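Local coordinates for Lin1840 protein (Listeria innocua serovar 6a, PDB 4ZOC), which probably hydrolyses terminal, non-reducing beta-D-glucosyl residues to release beta-D-glucose, acting as a family 3 glycoside hydrolase in beta-1,2-glucan metabolism, at residues A[100-105]-A[149-154]; A[158-163]-A[661-666]; A[547-552]-A[639-644]. The protein carries 2 engineered substitutions. All coordinates share one frame; numbering follows the deposited sequence.

The three contacts run from the catalytic side of the TIM barrel out to the fibronectin type III-like domain. In contact 1 the Glu152 side chain is about 8 Å from a bound glucose. The centre of contact 1 is about 16 Å from those of contacts 2 and 3. Thr154 joins it to both, through OG1 to Asn161 OD1 (2.5 Å, a probable hydrogen bond) and through its carbonyl O to Ser551 OG (2.9 Å, likewise). Contacts 2 and 3, with centres about 9 Å apart, use neighbouring strands of one sheet, paired at Val666 N and Glu640 O (2.8 Å); one strand meets the barrel domain, the other the C-terminal domain of family 3.

Contact 1: residues A[100-105]-A[149-154]; sequences FPIPLA and RVMEST
Leu104 docks its backbone and its side chain on the 3-10 turn 149-152 and the residue after it, Ser153. Its N donates to Met151 O over 3.1 Å with an N-H...O angle of 150°, arriving 50° out of the carbonyl plane. This N-H belongs to the first turn of helix 103-108, where no carbonyl of the helix itself can receive it. Traced outward, the Leu104 side chain stays among carbonyl oxygens. CB is 3.5 Å from Ser153 O and 3.6 Å from Val150 O. CG, anti to the backbone N (chi1 -170°), brings the branch point to 4.0 Å from Val150 O; from there CD1 heads for Ser153 O at 3.6 Å, and CD2 for Val150 O at 3.8 Å, beside the Val150 methyl CG2. Met151, bent at chi2 and chi3, brings CE to Ile102 CG2 at 3.9 Å and alongside Pro103 CD, while Ile102 CD1 packs on Met151 CB. Beyond, Arg149 grips the Glu152 carboxylate side-on, NE to OE2 at 2.8 Å and NH2 to OE1, each oxygen met on its syn side. Arg149 also bonds Tyr196 through NH1 and touches Trp409 of the glucose pocket. Both segments follow adjacent parallel strands, 87-90 and 133-134, so the contact joins neighbouring loops at the C-terminal mouth of a TIM barrel, where this fold places its active site.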
ATOM      1  N   PHE A 100     -27.868 -13.740   8.288  1.00  8.09           N
ATOM      2  CA  PHE A 100     -27.948 -13.258   6.930  1.00  7.55           C
ATOM      3  C   PHE A 100     -26.542 -13.331   6.290  1.00  8.20           C
ATOM      4  O   PHE A 100     -25.520 -13.614   6.974  1.00  7.71           O
ATOM      5  CB  PHE A 100     -28.491 -11.818   6.895  1.00  8.22           C
ATOM      6  CG  PHE A 100     -29.979 -11.714   7.119  1.00  8.12           C
ATOM      7  CD1 PHE A 100     -30.502 -11.940   8.361  1.00  8.69           C
ATOM      8  CD2 PHE A 100     -30.843 -11.291   6.105  1.00  7.84           C
ATOM      9  CE1 PHE A 100     -31.849 -11.859   8.585  1.00  9.00           C
ATOM     10  CE2 PHE A 100     -32.182 -11.257   6.332  1.00  8.08           C
ATOM     11  CZ  PHE A 100     -32.690 -11.539   7.571  1.00  6.95           C
ATOM     12  N   PRO A 101     -26.471 -13.080   4.955  1.00  7.36           N
ATOM     13  CA  PRO A 101     -25.113 -13.040   4.318  1.00  6.95           C
ATOM     14  C   PRO A 101     -24.226 -12.038   5.005  1.00  6.93           C
ATOM     15  O   PRO A 101     -24.691 -10.982   5.546  1.00  5.78           O
ATOM     16  CB  PRO A 101     -25.414 -12.700   2.847  1.00  7.86           C
ATOM     17  CG  PRO A 101     -26.807 -13.229   2.642  1.00  8.01           C
ATOM     18  CD  PRO A 101     -27.527 -13.006   3.955  1.00  7.88           C
ATOM     19  N   ILE A 102     -22.941 -12.388   5.030  1.00  6.97           N
ATOM     20  CA  ILE A 102     -21.885 -11.436   5.510  1.00  8.06           C
ATOM     21  C   ILE A 102     -21.968 -10.101   4.792  1.00  8.40           C
ATOM     22  O   ILE A 102     -22.440 -10.044   3.675  1.00  7.04           O
ATOM     23  CB  ILE A 102     -20.452 -11.999   5.401  1.00  7.97           C
ATOM     24  CG1 ILE A 102     -20.076 -12.441   3.965  1.00  7.84           C
ATOM     25  CG2 ILE A 102     -20.241 -13.079   6.411  1.00  8.03           C
ATOM     26  CD1 ILE A 102     -18.598 -12.658   3.747  1.00  7.24           C
ATOM     27  N   PRO A 103     -21.554  -8.998   5.460  1.00  6.92           N
ATOM     28  CA  PRO A 103     -21.743  -7.733   4.792  1.00  7.12           C
ATOM     29  C   PRO A 103     -21.155  -7.590   3.363  1.00  7.58           C
ATOM     30  O   PRO A 103     -21.760  -6.898   2.550  1.00  7.98           O
ATOM     31  CB  PRO A 103     -21.152  -6.745   5.798  1.00  7.27           C
ATOM     32  CG  PRO A 103     -21.499  -7.384   7.107  1.00  6.03           C
ATOM     33  CD  PRO A 103     -21.276  -8.819   6.878  1.00  6.43           C
ATOM     34  N   LEU A 104     -19.984  -8.179   3.100  1.00  8.42           N
ATOM     35  CA  LEU A 104     -19.332  -8.061   1.777  1.00  6.60           C
ATOM     36  C   LEU A 104     -20.281  -8.674   0.739  1.00  6.21           C
ATOM     37  O   LEU A 104     -20.410  -8.166  -0.336  1.00  9.02           O
ATOM     38  CB  LEU A 104     -17.978  -8.744   1.820  1.00  6.76           C
ATOM     39  CG  LEU A 104     -17.143  -8.465   0.563  1.00  7.88           C
ATOM     40  CD1 LEU A 104     -17.102  -6.997   0.155  1.00 10.19           C
ATOM     41  CD2 LEU A 104     -15.777  -9.054   0.686  1.00  8.75           C
ATOM     42  N   ALA A 105     -20.959  -9.763   1.098  1.00  6.20           N
ATOM     43  CA  ALA A 105     -21.980 -10.383   0.223  1.00  7.04           C
ATOM     44  C   ALA A 105     -23.176  -9.431   0.053  1.00  8.01           C
ATOM     45  O   ALA A 105     -23.703  -9.227  -1.049  1.00 10.82           O
ATOM     46  CB  ALA A 105     -22.417 -11.694   0.771  1.00  7.29           C
ATOM     47  N   ARG A 149     -11.050  -8.471   7.798  1.00  5.62           N
ATOM     48  CA  ARG A 149     -12.267  -7.657   8.083  1.00  5.20           C
ATOM     49  C   ARG A 149     -12.960  -7.102   6.834  1.00  5.52           C
ATOM     50  O   ARG A 149     -14.007  -6.511   6.971  1.00  7.74           O
ATOM     51  CB  ARG A 149     -11.909  -6.532   9.070  1.00  4.53           C
ATOM     52  CG  ARG A 149     -11.258  -7.096  10.326  1.00  5.45           C
ATOM     53  CD  ARG A 149     -11.205  -6.079  11.476  1.00  5.02           C
ATOM     54  NE  ARG A 149     -12.542  -6.041  12.054  1.00  5.80           N
ATOM     55  CZ  ARG A 149     -12.856  -5.717  13.305  1.00  6.25           C
ATOM     56  NH1 ARG A 149     -11.938  -5.330  14.185  1.00  6.89           N
ATOM     57  NH2 ARG A 149     -14.130  -5.797  13.662  1.00  7.05           N
ATOM     58  N   VAL A 150     -12.474  -7.373   5.614  1.00  6.59           N
ATOM     59  CA  VAL A 150     -13.201  -7.048   4.421  1.00  5.74           C
ATOM     60  C   VAL A 150     -14.596  -7.664   4.487  1.00  5.39           C
ATOM     61  O   VAL A 150     -15.527  -7.079   3.901  1.00  6.12           O
ATOM     62  CB  VAL A 150     -12.514  -7.438   3.078  1.00  6.22           C
ATOM     63  CG1 VAL A 150     -11.200  -6.658   2.938  1.00  7.16           C
ATOM     64  CG2 VAL A 150     -12.245  -8.914   2.969  1.00  7.38           C
ATOM     65  N   MET A 151     -14.757  -8.801   5.174  1.00  5.86           N
ATOM     66  CA  MET A 151     -16.078  -9.464   5.201  1.00  5.92           C
ATOM     67  C   MET A 151     -17.155  -8.584   5.832  1.00  5.85           C
ATOM     68  O   MET A 151     -18.318  -8.818   5.616  1.00  5.53           O
ATOM     69  CB  MET A 151     -16.020 -10.776   5.983  1.00  7.81           C
ATOM     70  CG  MET A 151     -15.514 -10.624   7.449  1.00  7.14           C
ATOM     71  SD  MET A 151     -16.499 -11.472   8.698  1.00  8.12           S
ATOM     72  CE  MET A 151     -18.043 -10.618   8.526  1.00  7.27           C
ATOM     73  N   GLU A 152     -16.733  -7.622   6.639  1.00  6.46           N
ATOM     74  CA  GLU A 152     -17.634  -6.699   7.387  1.00  5.88           C
ATOM     75  C   GLU A 152     -18.047  -5.491   6.603  1.00  5.65           C
ATOM     76  O   GLU A 152     -18.948  -4.802   7.020  1.00  6.95           O
ATOM     77  CB  GLU A 152     -16.967  -6.234   8.676  1.00  6.20           C
ATOM     78  CG  GLU A 152     -16.686  -7.341   9.677  1.00  6.52           C
ATOM     79  CD  GLU A 152     -15.663  -6.872  10.678  1.00  6.44           C
ATOM     80  OE1 GLU A 152     -15.986  -5.971  11.480  1.00  6.98           O
ATOM     81  OE2 GLU A 152     -14.551  -7.454  10.697  1.00  7.37           O
ATOM     82  N   SER A 153     -17.323  -5.185   5.530  1.00  6.35           N
ATOM     83  CA  SER A 153     -17.522  -3.999   4.729  1.00  6.05           C
ATOM     84  C   SER A 153     -18.368  -4.370   3.541  1.00  6.10           C
ATOM     85  O   SER A 153     -18.400  -5.526   3.182  1.00  8.06           O
ATOM     86  CB  SER A 153     -16.136  -3.498   4.257  1.00  6.97           C
ATOM     87  OG  SER A 153     -16.289  -2.321   3.402  1.00  7.77           O
ATOM     88  N   THR A 154     -18.984  -3.372   2.857  1.00  7.38           N
ATOM     89  CA  THR A 154     -19.641  -3.628   1.624  1.00  5.98           C
ATOM     90  C   THR A 154     -18.715  -3.448   0.428  1.00  6.67           C
ATOM     91  O   THR A 154     -19.223  -3.543  -0.728  1.00  7.42           O
ATOM     92  CB  THR A 154     -21.012  -2.854   1.507  1.00  6.40           C
ATOM     93  OG1 THR A 154     -20.856  -1.428   1.771  1.00  6.53           O
ATOM     94  CG2 THR A 154     -22.016  -3.460   2.540  1.00  6.61           C
TER

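Contact 2: residues A[158-163]-A[661-666]; sequences PFLNSE and KAFEKV
Phe159 and Phe663 meet at the interface between two domains, where helix 158-173 of the TIM barrel lies on strand 659-668 of the fibronectin type III-like domain. The helix and strand segments approach to 8.7 Å between axes and cross at -58°. Phe159, its CG anti to the backbone N (chi1 -178°), lays one ring face over the Lys661 backbone: CA stands 4.2 Å from the ring centroid, 14° off the normal, a CH-pi contact, and Lys661 O comes within 3.3 Å of CZ. The opposite face carries Glu163 CG, 3.5 Å above the plane near the rim, which leaves the ring sandwiched. Its CE2 then reaches Phe663 CD1 at 3.8 Å. The Phe663 ring takes Glu163 CB at its edge (4.0 Å) and Leu160 CD1 obliquely against CZ (3.5 Å). Arg112 ties the two sides together, making a cation-pi contact with Phe663 and a salt bridge to Glu163, whose carboxylate also pairs with Lys166. The backbone beneath Phe159 is irregular in a recognised way: Lys661 and Ala662 both face Val644, a classic beta bulge between the antiparallel strands 638-648 and 659-668.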
ATOM      1  N   PRO A 158     -17.057   3.998  -2.159  1.00  6.58           N
ATOM      2  CA  PRO A 158     -17.596   4.823  -1.075  1.00  7.80           C
ATOM      3  C   PRO A 158     -19.069   5.088  -1.270  1.00  9.06           C
ATOM      4  O   PRO A 158     -19.787   5.198  -0.244  1.00  9.13           O
ATOM      5  CB  PRO A 158     -16.791   6.104  -1.133  1.00  7.80           C
ATOM      6  CG  PRO A 158     -15.609   5.774  -1.945  1.00  9.31           C
ATOM      7  CD  PRO A 158     -15.896   4.607  -2.798  1.00  7.35           C
ATOM      8  N   PHE A 159     -19.530   5.230  -2.535  1.00  8.90           N
ATOM      9  CA  PHE A 159     -21.005   5.516  -2.748  1.00  9.21           C
ATOM     10  C   PHE A 159     -21.895   4.336  -2.363  1.00  8.92           C
ATOM     11  O   PHE A 159     -22.849   4.482  -1.541  1.00  7.86           O
ATOM     12  CB  PHE A 159     -21.332   5.951  -4.184  1.00  9.77           C
ATOM     13  CG  PHE A 159     -22.760   6.286  -4.411  1.00  8.57           C
ATOM     14  CD1 PHE A 159     -23.280   7.410  -3.892  1.00 11.05           C
ATOM     15  CD2 PHE A 159     -23.576   5.440  -5.115  1.00 11.24           C
ATOM     16  CE1 PHE A 159     -24.629   7.727  -4.094  1.00 10.06           C
ATOM     17  CE2 PHE A 159     -24.898   5.717  -5.305  1.00 11.32           C
ATOM     18  CZ  PHE A 159     -25.407   6.870  -4.783  1.00 10.79           C
ATOM     19  N   LEU A 160     -21.612   3.186  -2.943  1.00  6.86           N
ATOM     20  CA  LEU A 160     -22.249   2.003  -2.485  1.00  7.59           C
ATOM     21  C   LEU A 160     -22.192   1.870  -0.982  1.00  7.78           C
ATOM     22  O   LEU A 160     -23.226   1.547  -0.304  1.00  7.01           O
ATOM     23  CB  LEU A 160     -21.623   0.752  -3.122  1.00  7.70           C
ATOM     24  CG  LEU A 160     -22.329  -0.555  -2.879  1.00  8.20           C
ATOM     25  CD1 LEU A 160     -23.818  -0.541  -3.291  1.00  9.07           C
ATOM     26  CD2 LEU A 160     -21.677  -1.719  -3.586  1.00 10.06           C
ATOM     27  N   ASN A 161     -21.018   2.057  -0.374  1.00  8.03           N
ATOM     28  CA  ASN A 161     -20.925   1.797   1.055  1.00  7.73           C
ATOM     29  C   ASN A 161     -21.790   2.777   1.827  1.00  7.40           C
ATOM     30  O   ASN A 161     -22.383   2.434   2.848  1.00  7.07           O
ATOM     31  CB  ASN A 161     -19.463   1.894   1.593  1.00  7.15           C
ATOM     32  CG  ASN A 161     -18.589   0.787   1.028  1.00  6.74           C
ATOM     33  OD1 ASN A 161     -19.141  -0.169   0.432  1.00  9.08           O
ATOM     34  ND2 ASN A 161     -17.321   0.811   1.302  1.00  6.52           N
ATOM     35  N   SER A 162     -21.811   4.020   1.337  1.00  6.59           N
ATOM     36  CA  SER A 162     -22.651   5.071   1.948  1.00  7.67           C
ATOM     37  C   SER A 162     -24.156   4.712   1.874  1.00  9.20           C
ATOM     38  O   SER A 162     -24.860   4.803   2.886  1.00  9.91           O
ATOM     39  CB  SER A 162     -22.409   6.433   1.276  1.00  8.93           C
ATOM     40  OG  SER A 162     -21.083   6.945   1.488  1.00 10.18           O
ATOM     41  N   GLU A 163     -24.608   4.252   0.703  1.00  7.62           N
ATOM     42  CA  GLU A 163     -26.055   3.957   0.427  1.00  9.18           C
ATOM     43  C   GLU A 163     -26.489   2.763   1.263  1.00  9.09           C
ATOM     44  O   GLU A 163     -27.521   2.801   1.936  1.00  9.32           O
ATOM     45  CB  GLU A 163     -26.307   3.785  -1.032  1.00  8.97           C
ATOM     46  CG  GLU A 163     -26.091   5.090  -1.828  1.00 10.03           C
ATOM     47  CD  GLU A 163     -27.166   6.085  -1.519  1.00 11.18           C
ATOM     48  OE1 GLU A 163     -28.293   5.808  -1.831  1.00 15.81           O
ATOM     49  OE2 GLU A 163     -26.911   7.142  -0.913  1.00 14.08           O
ATOM     50  N   LYS A 661     -22.128   6.570  -9.018  1.00  8.42           N
ATOM     51  CA  LYS A 661     -22.931   7.640  -8.450  1.00  8.62           C
ATOM     52  C   LYS A 661     -24.430   7.328  -8.429  1.00  9.63           C
ATOM     53  O   LYS A 661     -25.186   8.127  -7.854  1.00 10.37           O
ATOM     54  CB  LYS A 661     -22.718   8.931  -9.237  1.00  8.50           C
ATOM     55  CG  LYS A 661     -21.316   9.504  -9.223  1.00  8.62           C
ATOM     56  CD  LYS A 661     -20.834   9.911  -7.920  1.00 11.23           C
ATOM     57  CE  LYS A 661     -19.450  10.566  -8.087  1.00 13.96           C
ATOM     58  NZ  LYS A 661     -19.005  10.871  -6.712  1.00 12.99           N
ATOM     59  N   ALA A 662     -24.851   6.167  -8.974  1.00 10.54           N
ATOM     60  CA  ALA A 662     -26.196   5.718  -8.875  1.00 10.33           C
ATOM     61  C   ALA A 662     -26.246   4.272  -9.234  1.00 10.23           C
ATOM     62  O   ALA A 662     -25.454   3.770 -10.025  1.00 10.94           O
ATOM     63  CB  ALA A 662     -27.171   6.548  -9.780  1.00 11.17           C
ATOM     64  N   PHE A 663     -27.200   3.590  -8.641  1.00  8.77           N
ATOM     65  CA  PHE A 663     -27.474   2.184  -9.009  1.00  9.48           C
ATOM     66  C   PHE A 663     -28.904   1.812  -8.629  1.00  9.53           C
ATOM     67  O   PHE A 663     -29.443   2.361  -7.648  1.00 10.74           O
ATOM     68  CB  PHE A 663     -26.461   1.236  -8.320  1.00  9.51           C
ATOM     69  CG  PHE A 663     -26.566   1.224  -6.809  1.00  7.53           C
ATOM     70  CD1 PHE A 663     -25.847   2.100  -6.058  1.00  7.49           C
ATOM     71  CD2 PHE A 663     -27.396   0.312  -6.163  1.00  8.02           C
ATOM     72  CE1 PHE A 663     -25.923   2.062  -4.702  1.00  7.74           C
ATOM     73  CE2 PHE A 663     -27.465   0.294  -4.783  1.00  8.96           C
ATOM     74  CZ  PHE A 663     -26.734   1.178  -4.038  1.00  7.89           C
ATOM     75  N   GLU A 664     -29.514   0.891  -9.374  1.00 10.31           N
ATOM     76  CA  GLU A 664     -30.834   0.338  -9.064  1.00 11.73           C
ATOM     77  C   GLU A 664     -30.905  -1.063  -9.649  1.00  9.23           C
ATOM     78  O   GLU A 664     -30.513  -1.342 -10.808  1.00 12.48           O
ATOM     79  CB  GLU A 664     -32.018   1.157  -9.680  1.00 15.27           C
ATOM     80  CG  GLU A 664     -33.354   0.587  -9.268  1.00 20.48           C
ATOM     81  CD  GLU A 664     -34.578   1.367  -9.690  1.00 29.69           C
ATOM     82  OE1 GLU A 664     -34.495   2.598  -9.898  1.00 38.36           O
ATOM     83  OE2 GLU A 664     -35.664   0.732  -9.797  1.00 41.89           O
ATOM     84  N   LYS A 665     -31.349  -1.963  -8.838  1.00  9.68           N
ATOM     85  CA  LYS A 665     -31.558  -3.335  -9.242  1.00 10.08           C
ATOM     86  C   LYS A 665     -33.001  -3.499  -9.736  1.00 12.61           C
ATOM     87  O   LYS A 665     -33.946  -3.136  -9.039  1.00 13.95           O
ATOM     88  CB  LYS A 665     -31.283  -4.291  -8.083  1.00 10.17           C
ATOM     89  CG  LYS A 665     -31.281  -5.733  -8.468  1.00  9.91           C
ATOM     90  CD  LYS A 665     -30.744  -6.499  -7.255  1.00 13.29           C
ATOM     91  CE  LYS A 665     -29.971  -7.668  -7.630  1.00 10.90           C
ATOM     92  NZ  LYS A 665     -29.474  -8.375  -6.422  1.00 10.63           N
ATOM     93  N   VAL A 666     -33.145  -4.015 -10.945  1.00 11.96           N
ATOM     94  CA  VAL A 666     -34.459  -3.958 -11.626  1.00 11.35           C
ATOM     95  C   VAL A 666     -34.880  -5.375 -11.938  1.00 11.79           C
ATOM     96  O   VAL A 666     -34.154  -6.094 -12.541  1.00 11.67           O
ATOM     97  CB  VAL A 666     -34.411  -3.098 -12.923  1.00 14.55           C
ATOM     98  CG1 VAL A 666     -35.789  -2.928 -13.515  1.00 14.78           C
ATOM     99  CG2 VAL A 666     -33.859  -1.694 -12.675  1.00 13.71           C
TER

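Contact 3: residues A[547-552]-A[639-644]; sequences SGKLSM and KEVIQV
Ser547 and Lys639 have CA atoms 5.7 Å apart, and the irregular segment 547-552 draws away from strand 639-644 to 7.6 Å between the CA atoms of Lys549 and Val641. The gap at the near end is spanned by a water, 2.7 Å from Ser547 O and 2.8 Å from Lys639 O, while the CB atoms of these residues touch. Lys549 carries most of the remainder. Bent at chi2, its chain slides past Val641 in the opposite direction, with Lys549 CG 3.9 Å from Val641 CB and the amide NE2 of Gln643 also near CG. The ammonium then forms a salt bridge with Glu640, whose chain crosses that of the lysine at about a right angle: NZ lies 2.7 Å from OE2, on the syn lone pair. The anti lone pair of the same oxygen receives Val641 N at 2.8 Å (N-H...O angle 145°). Although Glu640 CB points away from 547-552, a bend at chi2 (56°) turns the carboxylate back to make both bonds. Gln643 NE2 bonds Val641 O, and its OE1 meets Tyr645 OH. Gly601 O gives Lys549 NZ a further acceptor. Two buried, opposite charges thus offset each other between the C-terminal and fibronectin type III-like domains, and OE2, which accepts two hydrogen bonds, would probably help to keep Glu640 ionised and its carboxylate fixed in rotation.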
ATOM      1  N   SER A 547     -28.151 -12.694  -9.285  1.00  7.72           N
ATOM      2  CA  SER A 547     -28.267 -11.333  -9.587  1.00  7.56           C
ATOM      3  C   SER A 547     -27.332 -10.397  -8.902  1.00  7.44           C
ATOM      4  O   SER A 547     -27.415  -9.168  -9.099  1.00  8.33           O
ATOM      5  CB  SER A 547     -29.699 -10.860  -9.369  1.00  7.32           C
ATOM      6  OG  SER A 547     -30.044 -10.829  -8.008  1.00  8.61           O
ATOM      7  N   GLY A 548     -26.415 -10.958  -8.110  1.00  8.73           N
ATOM      8  CA  GLY A 548     -25.357 -10.197  -7.463  1.00  6.99           C
ATOM      9  C   GLY A 548     -24.224  -9.752  -8.399  1.00  7.67           C
ATOM     10  O   GLY A 548     -24.017 -10.302  -9.490  1.00  8.12           O
ATOM     11  N   LYS A 549     -23.558  -8.651  -7.991  1.00  7.69           N
ATOM     12  CA  LYS A 549     -22.467  -8.028  -8.779  1.00  6.08           C
ATOM     13  C   LYS A 549     -21.356  -7.817  -7.783  1.00  6.99           C
ATOM     14  O   LYS A 549     -21.587  -7.605  -6.575  1.00  6.65           O
ATOM     15  CB  LYS A 549     -22.820  -6.651  -9.361  1.00  7.05           C
ATOM     16  CG  LYS A 549     -24.042  -6.616 -10.264  1.00  8.93           C
ATOM     17  CD  LYS A 549     -23.920  -7.502 -11.505  1.00  8.20           C
ATOM     18  CE  LYS A 549     -24.980  -7.073 -12.508  1.00  6.98           C
ATOM     19  NZ  LYS A 549     -24.963  -7.858 -13.809  1.00  8.17           N
ATOM     20  N   LEU A 550     -20.138  -7.972  -8.227  1.00  8.46           N
ATOM     21  CA  LEU A 550     -19.016  -7.789  -7.304  1.00  8.35           C
ATOM     22  C   LEU A 550     -18.981  -6.369  -6.746  1.00  8.11           C
ATOM     23  O   LEU A 550     -19.022  -5.412  -7.523  1.00  8.47           O
ATOM     24  CB  LEU A 550     -17.693  -8.177  -7.988  1.00  7.24           C
ATOM     25  CG  LEU A 550     -17.486  -9.664  -8.274  1.00  6.74           C
ATOM     26  CD1 LEU A 550     -16.083  -9.749  -8.963  1.00  6.66           C
ATOM     27  CD2 LEU A 550     -17.571 -10.602  -7.092  1.00  6.90           C
ATOM     28  N   SER A 551     -18.899  -6.273  -5.415  1.00  8.09           N
ATOM     29  CA  SER A 551     -18.663  -4.968  -4.760  1.00  8.47           C
ATOM     30  C   SER A 551     -17.186  -4.748  -4.365  1.00  8.30           C
ATOM     31  O   SER A 551     -16.796  -3.658  -3.811  1.00  7.83           O
ATOM     32  CB  SER A 551     -19.630  -4.864  -3.593  1.00  9.52           C
ATOM     33  OG  SER A 551     -19.173  -5.705  -2.593  1.00 13.42           O
ATOM     34  N   MET A 552     -16.344  -5.755  -4.675  1.00  7.38           N
ATOM     35  CA  MET A 552     -14.903  -5.676  -4.502  1.00  6.54           C
ATOM     36  C   MET A 552     -14.212  -6.453  -5.629  1.00  7.10           C
ATOM     37  O   MET A 552     -14.626  -7.555  -5.983  1.00  7.73           O
ATOM     38  CB  MET A 552     -14.519  -6.160  -3.133  1.00  7.20           C
ATOM     39  CG  MET A 552     -13.110  -5.798  -2.709  1.00  8.26           C
ATOM     40  SD  MET A 552     -12.752  -6.267  -1.004  1.00  7.90           S
ATOM     41  CE  MET A 552     -11.189  -5.398  -0.828  1.00  7.92           C
ATOM     42  N   LYS A 639     -33.151 -10.320 -12.521  1.00 10.68           N
ATOM     43  CA  LYS A 639     -32.805  -8.993 -12.102  1.00 12.26           C
ATOM     44  C   LYS A 639     -31.438  -8.545 -12.651  1.00  9.54           C
ATOM     45  O   LYS A 639     -30.478  -9.305 -12.729  1.00 11.32           O
ATOM     46  CB  LYS A 639     -32.767  -8.949 -10.555  1.00 13.11           C
ATOM     47  CG  LYS A 639     -34.133  -9.113  -9.922  1.00 12.28           C
ATOM     48  CD  LYS A 639     -34.038  -9.532  -8.488  1.00 14.74           C
ATOM     49  CE  LYS A 639     -35.405  -9.866  -7.943  1.00 17.63           C
ATOM     50  NZ  LYS A 639     -35.184 -10.006  -6.500  1.00 28.89           N
ATOM     51  N   GLU A 640     -31.357  -7.283 -13.026  1.00 10.08           N
ATOM     52  CA  GLU A 640     -30.140  -6.689 -13.514  1.00  9.91           C
ATOM     53  C   GLU A 640     -29.862  -5.470 -12.638  1.00 10.87           C
ATOM     54  O   GLU A 640     -30.789  -4.805 -12.125  1.00 14.32           O
ATOM     55  CB  GLU A 640     -30.333  -6.227 -14.983  1.00 10.60           C
ATOM     56  CG  GLU A 640     -29.103  -5.591 -15.642  1.00 11.52           C
ATOM     57  CD  GLU A 640     -27.872  -6.501 -15.624  1.00 12.78           C
ATOM     58  OE1 GLU A 640     -27.512  -7.173 -16.621  1.00 13.46           O
ATOM     59  OE2 GLU A 640     -27.240  -6.559 -14.538  1.00 11.77           O
ATOM     60  N   VAL A 641     -28.588  -5.145 -12.463  1.00 11.98           N
ATOM     61  CA  VAL A 641     -28.168  -3.944 -11.673  1.00 10.53           C
ATOM     62  C   VAL A 641     -27.689  -2.913 -12.644  1.00 10.17           C
ATOM     63  O   VAL A 641     -26.565  -2.996 -13.165  1.00 11.02           O
ATOM     64  CB  VAL A 641     -27.103  -4.269 -10.562  1.00 10.51           C
ATOM     65  CG1 VAL A 641     -26.714  -3.003  -9.771  1.00 10.72           C
ATOM     66  CG2 VAL A 641     -27.648  -5.294  -9.635  1.00 11.98           C
ATOM     67  N   ILE A 642     -28.546  -1.892 -12.863  1.00 10.43           N
ATOM     68  CA  ILE A 642     -28.152  -0.731 -13.698  1.00 11.27           C
ATOM     69  C   ILE A 642     -27.233   0.129 -12.824  1.00 10.19           C
ATOM     70  O   ILE A 642     -27.578   0.410 -11.678  1.00 11.28           O
ATOM     71  CB  ILE A 642     -29.336   0.102 -14.151  1.00 11.07           C
ATOM     72  CG1 ILE A 642     -30.319  -0.785 -14.945  1.00 14.46           C
ATOM     73  CG2 ILE A 642     -28.848   1.341 -14.853  1.00 12.40           C
ATOM     74  CD1 ILE A 642     -31.700  -0.182 -15.264  1.00 16.59           C
ATOM     75  N   GLN A 643     -26.063   0.476 -13.354  1.00  9.60           N
ATOM     76  CA  GLN A 643     -25.037   1.292 -12.682  1.00  8.80           C
ATOM     77  C   GLN A 643     -24.763   2.545 -13.482  1.00  9.28           C
ATOM     78  O   GLN A 643     -24.591   2.457 -14.703  1.00 10.69           O
ATOM     79  CB  GLN A 643     -23.731   0.494 -12.510  1.00  9.23           C
ATOM     80  CG  GLN A 643     -23.966  -0.791 -11.724  1.00  9.34           C
ATOM     81  CD  GLN A 643     -22.996  -1.879 -11.981  1.00  9.31           C
ATOM     82  OE1 GLN A 643     -21.786  -1.673 -12.036  1.00 10.76           O
ATOM     83  NE2 GLN A 643     -23.503  -3.060 -12.088  1.00 12.05           N
ATOM     84  N   VAL A 644     -24.646   3.666 -12.774  1.00  9.13           N
ATOM     85  CA  VAL A 644     -24.249   4.943 -13.410  1.00  9.18           C
ATOM     86  C   VAL A 644     -22.995   5.460 -12.742  1.00  7.80           C
ATOM     87  O   VAL A 644     -22.958   5.668 -11.519  1.00  8.94           O
ATOM     88  CB  VAL A 644     -25.370   5.983 -13.338  1.00  9.74           C
ATOM     89  CG1 VAL A 644     -24.952   7.257 -14.029  1.00 11.60           C
ATOM     90  CG2 VAL A 644     -26.668   5.415 -13.879  1.00 12.09           C
TER
HETATM   91  O   HOH W   1     -27.920  -8.703 -11.660  1.00 10.62           O